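Long-range contact in quinoline 2-oxidoreductase medium subunit (Pseudomonas putida, PDB 1T3Q), which binds the FAD of the molybdenum hydroxylase quinoline 2-oxidoreductase and probably relays electrons through it: residues 119-131 / 211-223. Residues are numbered along the deposited sequence; the frame is centred on the assembly and turned at random.
Sequences DAGAEMPFLMATL and IALGAVEERAHQA. With FAD (flavin-adenine dinucleotide), chain R.
Ala120 opens the contact by setting its CB against the backbone of Glu218, 3.6 Å from Glu218 O, which is buried here without a partner. Its carbonyl oxygen meets the other segment too: Ala120 O receives a CH...O contact from Ala215 CA at 3.4 Å. One water ties this corner together: it donates to Ala120 O and Glu217 O and accepts from Ala215 N. Gly121 passes close to Ala215 CB, and its N is held by Asp119 OD1 at 2.6 Å in an Asx turn. The chain then passes the flavin. Glu123 bends at chi2 (76°), and its OE2 accepts from FAD N3 at 2.8 Å.

Phe126 is the main apolar contact. With CG anti to the backbone N (chi1 162°), its ring reaches the strand 211-214. CZ comes edge-on to Ala212 O, while CD1 lies 3.5 Å from Gly214 CA. Ala220 CB meets CD1 obliquely at 3.6 Å. Thr130 OG1 lies above one face of the ring, toward its rim, and donates to Phe126 O at 2.8 Å; it also touches Ala212 CB.

No direct hydrogen bond joins the two segments. Small residues, one aromatic ring and bridging water fit the flavin-side helix of the FAD-binding domain against the sheet of the C-terminal domain. The join therefore rests on close apolar contact and water, while Glu123, in the same segment as the ring, adds a polar hold on the flavin.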
loop_
_atom_site.group_PDB
_atom_site.type_symbol
_atom_site.label_atom_id
_atom_site.label_comp_id
_atom_site.label_asym_id
_atom_site.label_seq_id
_atom_site.Cartn_x
_atom_site.Cartn_y
_atom_site.Cartn_z
ATOM N N ASP C 119 34.316 23.156 25.419
ATOM C CA ASP C 119 33.100 23.656 26.045
ATOM C C ASP C 119 33.526 24.042 27.467
ATOM O O ASP C 119 34.176 23.258 28.155
ATOM C CB ASP C 119 32.026 22.566 26.098
ATOM C CG ASP C 119 30.690 23.094 26.592
ATOM O OD1 ASP C 119 30.675 23.797 27.621
ATOM O OD2 ASP C 119 29.653 22.805 25.956
ATOM N N ALA C 120 33.172 25.248 27.898
ATOM C CA ALA C 120 33.540 25.704 29.233
ATOM C C ALA C 120 32.855 24.867 30.307
ATOM O O ALA C 120 33.206 24.952 31.480
ATOM C CB ALA C 120 33.173 27.171 29.410
ATOM N N GLY C 121 31.884 24.055 29.898
ATOM C CA GLY C 121 31.175 23.220 30.849
ATOM C C GLY C 121 31.644 21.781 30.821
ATOM O O GLY C 121 31.143 20.951 31.573
ATOM N N ALA C 122 32.619 21.484 29.965
ATOM C CA ALA C 122 33.142 20.126 29.827
ATOM C C ALA C 122 34.129 19.735 30.922
ATOM O O ALA C 122 34.869 20.576 31.435
ATOM C CB ALA C 122 33.801 19.966 28.460
ATOM N N GLU C 123 34.145 18.450 31.262
ATOM C CA GLU C 123 35.039 17.941 32.298
ATOM C C GLU C 123 36.521 17.891 31.922
ATOM O O GLU C 123 37.371 18.298 32.711
ATOM C CB GLU C 123 34.605 16.535 32.747
ATOM C CG GLU C 123 33.413 16.504 33.692
ATOM C CD GLU C 123 32.092 16.747 32.986
ATOM O OE1 GLU C 123 31.061 16.922 33.677
ATOM O OE2 GLU C 123 32.081 16.757 31.739
ATOM N N MET C 124 36.835 17.394 30.729
ATOM C CA MET C 124 38.236 17.272 30.323
ATOM C C MET C 124 39.051 18.570 30.279
ATOM O O MET C 124 40.178 18.605 30.773
ATOM C CB MET C 124 38.343 16.526 28.991
ATOM C CG MET C 124 37.949 15.051 29.082
ATOM S SD MET C 124 38.856 14.101 30.343
ATOM C CE MET C 124 37.766 14.245 31.753
ATOM N N PRO C 125 38.507 19.647 29.686
ATOM C CA PRO C 125 39.309 20.877 29.665
ATOM C C PRO C 125 39.619 21.329 31.089
ATOM O O PRO C 125 40.725 21.781 31.382
ATOM C CB PRO C 125 38.409 21.869 28.930
ATOM C CG PRO C 125 37.649 20.982 27.979
ATOM C CD PRO C 125 37.297 19.789 28.858
ATOM N N PHE C 126 38.629 21.202 31.969
ATOM C CA PHE C 126 38.786 21.585 33.364
ATOM C C PHE C 126 39.798 20.698 34.078
ATOM O O PHE C 126 40.672 21.190 34.792
ATOM C CB PHE C 126 37.444 21.491 34.102
ATOM C CG PHE C 126 37.583 21.443 35.602
ATOM C CD1 PHE C 126 37.920 22.585 36.324
ATOM C CD2 PHE C 126 37.418 20.244 36.288
ATOM C CE1 PHE C 126 38.095 22.532 37.711
ATOM C CE2 PHE C 126 37.591 20.178 37.673
ATOM C CZ PHE C 126 37.930 21.325 38.386
ATOM N N LEU C 127 39.670 19.389 33.892
ATOM C CA LEU C 127 40.561 18.440 34.555
ATOM C C LEU C 127 42.013 18.521 34.094
ATOM O O LEU C 127 42.933 18.561 34.917
ATOM C CB LEU C 127 40.051 17.011 34.362
ATOM C CG LEU C 127 40.817 15.943 35.147
ATOM C CD1 LEU C 127 40.648 16.185 36.646
ATOM C CD2 LEU C 127 40.300 14.563 34.770
ATOM N N MET C 128 42.227 18.536 32.785
ATOM C CA MET C 128 43.589 18.605 32.266
ATOM C C MET C 128 44.324 19.838 32.785
ATOM O O MET C 128 45.493 19.755 33.162
ATOM C CB MET C 128 43.577 18.600 30.736
ATOM C CG MET C 128 43.046 17.310 30.131
ATOM S SD MET C 128 43.916 15.830 30.720
ATOM C CE MET C 128 42.770 15.217 31.985
ATOM N N ALA C 129 43.639 20.978 32.811
ATOM C CA ALA C 129 44.249 22.209 33.300
ATOM C C ALA C 129 44.595 22.057 34.772
ATOM O O ALA C 129 45.693 22.406 35.205
ATOM C CB ALA C 129 43.294 23.391 33.108
ATOM N N THR C 130 43.646 21.521 35.533
ATOM C CA THR C 130 43.809 21.318 36.961
ATOM C C THR C 130 44.937 20.343 37.299
ATOM O O THR C 130 45.640 20.513 38.298
ATOM C CB THR C 130 42.484 20.814 37.577
ATOM O OG1 THR C 130 41.471 21.811 37.391
ATOM C CG2 THR C 130 42.643 20.541 39.056
ATOM N N LEU C 131 45.108 19.322 36.469
ATOM C CA LEU C 131 46.155 18.334 36.698
ATOM C C LEU C 131 47.491 18.782 36.121
ATOM O O LEU C 131 48.474 18.044 36.167
ATOM C CB LEU C 131 45.751 16.991 36.090
ATOM C CG LEU C 131 44.549 16.337 36.769
ATOM C CD1 LEU C 131 44.201 15.047 36.055
ATOM C CD2 LEU C 131 44.872 16.079 38.237
ATOM N N ILE C 211 42.705 23.382 44.950
ATOM C CA ILE C 211 41.256 23.407 44.807
ATOM C C ILE C 211 40.930 24.108 43.497
ATOM O O ILE C 211 41.441 25.197 43.232
ATOM C CB ILE C 211 40.600 24.195 45.963
ATOM C CG1 ILE C 211 41.124 23.680 47.308
ATOM C CG2 ILE C 211 39.080 24.072 45.887
ATOM C CD1 ILE C 211 40.954 22.186 47.513
ATOM N N ALA C 212 40.085 23.484 42.680
ATOM C CA ALA C 212 39.713 24.058 41.393
ATOM C C ALA C 212 38.224 23.933 41.105
ATOM O O ALA C 212 37.599 22.922 41.421
ATOM C CB ALA C 212 40.511 23.389 40.275
ATOM N N LEU C 213 37.662 24.972 40.499
ATOM C CA LEU C 213 36.250 24.980 40.141
ATOM C C LEU C 213 36.107 25.140 38.634
ATOM O O LEU C 213 36.818 25.934 38.014
ATOM C CB LEU C 213 35.517 26.125 40.846
ATOM C CG LEU C 213 35.169 25.935 42.326
ATOM C CD1 LEU C 213 36.439 25.844 43.160
ATOM C CD2 LEU C 213 34.322 27.102 42.792
ATOM N N GLY C 214 35.191 24.377 38.051
ATOM C CA GLY C 214 34.968 24.461 36.622
ATOM C C GLY C 214 33.508 24.716 36.306
ATOM O O GLY C 214 32.644 24.565 37.171
ATOM N N ALA C 215 33.237 25.112 35.065
ATOM C CA ALA C 215 31.878 25.381 34.601
ATOM C C ALA C 215 31.241 26.602 35.255
ATOM O O ALA C 215 30.106 26.955 34.944
ATOM C CB ALA C 215 30.999 24.150 34.816
ATOM N N VAL C 216 31.958 27.240 36.172
ATOM C CA VAL C 216 31.427 28.430 36.820
ATOM C C VAL C 216 31.797 29.606 35.931
ATOM O O VAL C 216 30.986 30.501 35.681
ATOM C CB VAL C 216 32.024 28.626 38.226
ATOM C CG1 VAL C 216 31.453 29.884 38.860
ATOM C CG2 VAL C 216 31.704 27.425 39.090
ATOM N N GLU C 217 33.034 29.593 35.449
ATOM C CA GLU C 217 33.516 30.632 34.554
ATOM C C GLU C 217 34.011 29.974 33.271
ATOM O O GLU C 217 34.063 28.746 33.185
ATOM C CB GLU C 217 34.618 31.451 35.233
ATOM C CG GLU C 217 34.050 32.369 36.310
ATOM C CD GLU C 217 35.082 33.273 36.945
ATOM O OE1 GLU C 217 34.674 34.187 37.692
ATOM O OE2 GLU C 217 36.292 33.068 36.706
ATOM N N GLU C 218 34.362 30.782 32.277
ATOM C CA GLU C 218 34.816 30.252 30.996
ATOM C C GLU C 218 36.066 29.384 31.030
ATOM O O GLU C 218 36.338 28.651 30.078
ATOM C CB GLU C 218 35.008 31.387 29.993
ATOM C CG GLU C 218 33.752 31.682 29.195
ATOM C CD GLU C 218 34.012 32.600 28.024
ATOM O OE1 GLU C 218 35.035 32.405 27.333
ATOM O OE2 GLU C 218 33.190 33.510 27.790
ATOM N N ARG C 219 36.824 29.462 32.118
ATOM C CA ARG C 219 38.037 28.663 32.256
ATOM C C ARG C 219 38.083 28.120 33.675
ATOM O O ARG C 219 37.407 28.638 34.563
ATOM C CB ARG C 219 39.281 29.519 32.010
ATOM C CG ARG C 219 39.181 30.448 30.811
ATOM C CD ARG C 219 40.406 31.337 30.719
ATOM N NE ARG C 219 41.589 30.587 30.311
ATOM C CZ ARG C 219 42.823 31.082 30.291
ATOM N NH1 ARG C 219 43.835 30.320 29.896
ATOM N NH2 ARG C 219 43.046 32.332 30.681
ATOM N N ALA C 220 38.882 27.082 33.889
ATOM C CA ALA C 220 39.008 26.501 35.216
ATOM C C ALA C 220 39.496 27.580 36.179
ATOM O O ALA C 220 40.298 28.440 35.813
ATOM C CB ALA C 220 39.994 25.344 35.192
ATOM N N HIS C 221 38.995 27.541 37.406
ATOM C CA HIS C 221 39.403 28.511 38.407
ATOM C C HIS C 221 40.228 27.827 39.478
ATOM O O HIS C 221 39.714 27.001 40.234
ATOM C CB HIS C 221 38.190 29.171 39.061
ATOM C CG HIS C 221 38.543 30.074 40.201
ATOM N ND1 HIS C 221 38.161 29.818 41.501
ATOM C CD2 HIS C 221 39.264 31.219 40.239
ATOM C CE1 HIS C 221 38.632 30.765 42.291
ATOM N NE2 HIS C 221 39.305 31.628 41.550
ATOM N N GLN C 222 41.509 28.162 39.529
ATOM C CA GLN C 222 42.389 27.596 40.539
ATOM C C GLN C 222 42.233 28.529 41.733
ATOM O O GLN C 222 42.692 29.678 41.708
ATOM C CB GLN C 222 43.833 27.573 40.025
ATOM C CG GLN C 222 43.987 26.838 38.693
ATOM C CD GLN C 222 43.571 25.369 38.761
ATOM O OE1 GLN C 222 43.131 24.793 37.764
ATOM N NE2 GLN C 222 43.720 24.759 39.932
ATOM N N ALA C 223 41.547 28.036 42.762
ATOM C CA ALA C 223 41.267 28.810 43.967
ATOM C C ALA C 223 42.467 28.944 44.889
ATOM O O ALA C 223 42.538 28.294 45.936
ATOM C CB ALA C 223 40.097 28.184 44.723
HETATM P PA FAD R . 34.357 15.913 17.531
HETATM O O1A FAD R . 32.934 16.254 17.798
HETATM O O2A FAD R . 34.673 15.266 16.402
HETATM O O5B FAD R . 34.874 17.331 17.361
HETATM C C5B FAD R . 35.189 18.263 18.446
HETATM C C4B FAD R . 35.839 19.574 17.830
HETATM O O4B FAD R . 37.304 19.419 17.997
HETATM C C3B FAD R . 35.644 19.914 16.313
HETATM O O3B FAD R . 35.632 21.292 16.086
HETATM C C2B FAD R . 36.850 19.172 15.660
HETATM O O2B FAD R . 37.247 19.760 14.446
HETATM C C1B FAD R . 37.935 19.398 16.671
HETATM N N9A FAD R . 38.907 18.311 16.795
HETATM C C8A FAD R . 38.655 17.001 17.147
HETATM N N7A FAD R . 39.763 16.304 17.392
HETATM C C5A FAD R . 40.789 17.192 17.170
HETATM C C6A FAD R . 42.277 17.064 17.290
HETATM N N6A FAD R . 42.899 15.959 17.616
HETATM N N1A FAD R . 42.988 18.219 16.991
HETATM C C2A FAD R . 42.375 19.402 16.635
HETATM N N3A FAD R . 41.034 19.608 16.495
HETATM C C4A FAD R . 40.280 18.460 16.718
HETATM N N1 FAD R . 31.105 16.381 27.116
HETATM C C2 FAD R . 31.449 16.595 28.389
HETATM O O2 FAD R . 32.478 17.148 28.689
HETATM N N3 FAD R . 30.526 16.359 29.463
HETATM C C4 FAD R . 29.206 15.981 29.230
HETATM O O4 FAD R . 28.460 15.834 30.172
HETATM C C4X FAD R . 28.790 15.821 27.833
HETATM N N5 FAD R . 27.502 15.454 27.527
HETATM C C5X FAD R . 27.187 15.212 26.203
HETATM C C6 FAD R . 25.838 14.835 25.901
HETATM C C7 FAD R . 25.431 14.567 24.594
HETATM C C7M FAD R . 23.985 14.205 24.329
HETATM C C8 FAD R . 26.412 14.647 23.485
HETATM C C8M FAD R . 26.042 14.366 22.048
HETATM C C9 FAD R . 27.759 14.997 23.770
HETATM C C9A FAD R . 28.154 15.295 25.113
HETATM N N10 FAD R . 29.512 15.689 25.494
HETATM C C10 FAD R . 29.830 15.982 26.786
HETATM C "C1'" FAD R . 30.496 15.946 24.408
HETATM C "C2'" FAD R . 31.522 14.790 24.226
HETATM O "O2'" FAD R . 32.459 14.810 25.308
HETATM C "C3'" FAD R . 32.197 15.040 22.875
HETATM O "O3'" FAD R . 32.614 13.753 22.397
HETATM C "C4'" FAD R . 33.430 15.979 22.963
HETATM O "O4'" FAD R . 33.070 17.262 23.484
HETATM C "C5'" FAD R . 33.951 16.140 21.562
HETATM O "O5'" FAD R . 34.908 14.965 21.223
HETATM P P FAD R . 34.769 14.274 19.893
HETATM O O1P FAD R . 35.889 13.227 19.868
HETATM O O2P FAD R . 33.480 13.825 19.634
HETATM O O3P FAD R . 35.078 15.265 18.849
HETATM O O HOH W 1 35.191 26.054 33.183
HETATM O O HOH W 2 40.049 24.948 31.810
#